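Local coordinates for protein transcriptional regulator (Streptococcus dysgalactiae, PDB 5W4N) that serves as a receptor for SHP peptide pheromones in quorum sensing and probably binds DNA to regulate transcription in response, at residues Lys3-Thr8 with Ser64-Thr69. The protein carries 1 engineered substitution. Numbering follows the deposited sequence.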
loop_
_atom_site.group_PDB
_atom_site.type_symbol
_atom_site.label_atom_id
_atom_site.label_comp_id
_atom_site.label_asym_id
_atom_site.label_seq_id
_atom_site.Cartn_x
_atom_site.Cartn_y
_atom_site.Cartn_z
ATOM N N LYS A 3 -20.367 10.314 -15.298
ATOM C CA LYS A 3 -20.328 11.732 -14.957
ATOM C C LYS A 3 -19.454 11.970 -13.731
ATOM O O LYS A 3 -18.727 12.967 -13.659
ATOM C CB LYS A 3 -21.749 12.250 -14.727
ATOM C CG LYS A 3 -21.854 13.484 -13.844
ATOM C CD LYS A 3 -21.340 14.727 -14.556
ATOM C CE LYS A 3 -21.727 15.981 -13.792
ATOM N NZ LYS A 3 -21.030 17.204 -14.274
ATOM N N GLU A 4 -19.501 11.055 -12.761
ATOM C CA GLU A 4 -18.625 11.162 -11.599
ATOM C C GLU A 4 -17.167 10.950 -11.979
ATOM O O GLU A 4 -16.269 11.490 -11.324
ATOM C CB GLU A 4 -19.050 10.154 -10.530
ATOM C CG GLU A 4 -18.968 10.691 -9.113
ATOM C CD GLU A 4 -20.149 11.565 -8.752
ATOM O OE1 GLU A 4 -21.259 11.023 -8.572
ATOM O OE2 GLU A 4 -19.966 12.796 -8.650
ATOM N N LEU A 5 -16.912 10.170 -13.032
ATOM C CA LEU A 5 -15.544 9.979 -13.501
ATOM C C LEU A 5 -14.955 11.291 -14.007
ATOM O O LEU A 5 -13.810 11.634 -13.691
ATOM C CB LEU A 5 -15.513 8.912 -14.595
ATOM C CG LEU A 5 -14.148 8.619 -15.217
ATOM C CD1 LEU A 5 -13.195 8.070 -14.171
ATOM C CD2 LEU A 5 -14.288 7.652 -16.382
ATOM N N GLY A 6 -15.730 12.039 -14.795
ATOM C CA GLY A 6 -15.264 13.339 -15.248
ATOM C C GLY A 6 -15.026 14.305 -14.103
ATOM O O GLY A 6 -14.078 15.094 -14.131
ATOM N N LYS A 7 -15.880 14.253 -13.076
ATOM C CA LYS A 7 -15.685 15.105 -11.907
ATOM C C LYS A 7 -14.396 14.754 -11.176
ATOM O O LYS A 7 -13.698 15.641 -10.669
ATOM C CB LYS A 7 -16.873 14.988 -10.952
ATOM C CG LYS A 7 -18.130 15.721 -11.385
ATOM C CD LYS A 7 -19.136 15.747 -10.244
ATOM C CE LYS A 7 -20.394 16.500 -10.622
ATOM N NZ LYS A 7 -20.092 17.860 -11.141
ATOM N N THR A 8 -14.071 13.461 -11.098
ATOM C CA THR A 8 -12.846 13.050 -10.419
ATOM C C THR A 8 -11.614 13.574 -11.144
ATOM O O THR A 8 -10.679 14.074 -10.507
ATOM C CB THR A 8 -12.795 11.526 -10.302
ATOM O OG1 THR A 8 -13.776 11.083 -9.355
ATOM C CG2 THR A 8 -11.412 11.064 -9.847
ATOM N N SER A 64 -8.038 5.025 -4.564
ATOM C CA SER A 64 -8.474 5.498 -3.254
ATOM C C SER A 64 -9.396 6.707 -3.360
ATOM O O SER A 64 -10.256 6.904 -2.493
ATOM C CB SER A 64 -7.259 5.831 -2.387
ATOM O OG SER A 64 -6.525 6.911 -2.936
ATOM N N THR A 65 -9.243 7.522 -4.403
ATOM C CA THR A 65 -10.063 8.718 -4.542
ATOM C C THR A 65 -11.333 8.489 -5.352
ATOM O O THR A 65 -12.244 9.322 -5.291
ATOM C CB THR A 65 -9.255 9.854 -5.183
ATOM O OG1 THR A 65 -9.907 11.104 -4.934
ATOM C CG2 THR A 65 -9.133 9.651 -6.686
ATOM N N HIS A 66 -11.424 7.385 -6.097
ATOM C CA HIS A 66 -12.588 7.145 -6.940
ATOM C C HIS A 66 -13.154 5.744 -6.740
ATOM O O HIS A 66 -14.316 5.591 -6.353
ATOM C CB HIS A 66 -12.235 7.358 -8.414
ATOM C CG HIS A 66 -13.411 7.256 -9.336
ATOM N ND1 HIS A 66 -14.246 8.320 -9.598
ATOM C CD2 HIS A 66 -13.896 6.212 -10.051
ATOM C CE1 HIS A 66 -15.193 7.940 -10.436
ATOM N NE2 HIS A 66 -15.004 6.665 -10.726
ATOM N N SER A 67 -12.340 4.718 -7.001
ATOM C CA SER A 67 -12.841 3.347 -6.963
ATOM C C SER A 67 -13.304 2.944 -5.569
ATOM O O SER A 67 -14.193 2.095 -5.435
ATOM C CB SER A 67 -11.766 2.379 -7.459
ATOM O OG SER A 67 -11.402 2.655 -8.799
ATOM N N LYS A 68 -12.719 3.538 -4.524
ATOM C CA LYS A 68 -13.041 3.132 -3.160
ATOM C C LYS A 68 -14.515 3.342 -2.835
ATOM O O LYS A 68 -15.096 2.567 -2.066
ATOM C CB LYS A 68 -12.166 3.897 -2.167
ATOM C CG LYS A 68 -11.480 3.019 -1.131
ATOM C CD LYS A 68 -10.288 2.286 -1.728
ATOM C CE LYS A 68 -9.466 1.604 -0.649
ATOM N NZ LYS A 68 -8.215 1.011 -1.195
ATOM N N THR A 69 -15.136 4.372 -3.408
ATOM C CA THR A 69 -16.536 4.679 -3.146
ATOM C C THR A 69 -17.419 4.505 -4.375
ATOM O O THR A 69 -18.568 4.959 -4.367
ATOM C CB THR A 69 -16.674 6.106 -2.606
ATOM O OG1 THR A 69 -16.159 7.033 -3.569
ATOM C CG2 THR A 69 -15.905 6.260 -1.298
#
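Thr-8 and His-66 join helix 3-15 to helix 59-67 by a single side-chain hydrogen bond, Thr-8 OG1 to His-66 ND1 at 2.8 Å. The imidazole leaves its helix with CG anti to the backbone N (chi1 -175°), which carries the ring over to helix 3-15, where CE1 lies 3.7 Å from Leu-5 CA and 3.8 Å from Glu-4 O. OG1 meets the ring at its edge, near the ring plane. Threonine suits this buried place because one branch supplies the polar partner while the other, CG2, packs on Thr-65 CG2 at 4.1 Å. Histidine fits because its flat ring offers a nitrogen at the edge and a face to aliphatic Leu-5, whose CD1 sits 4.1 Å above the plane, toward the rim; the ring also stacks with His-70. Helix 3-15 is the first helix of the XRE-type helix-turn-helix region, and helix 59-67 packs back against it, with Phe-62 touching both Leu-5 and Thr-8. Toward solvent the contact thins. Glu-4 CB is 4.4 Å from His-66 CE1, but its carboxylate turns away, as befits a charged group on an exposed flank. Thr-65, partly exposed, fits this border: its methyl faces Thr-8 while its hydroxyl is hydrogen-bonded to Arg-11.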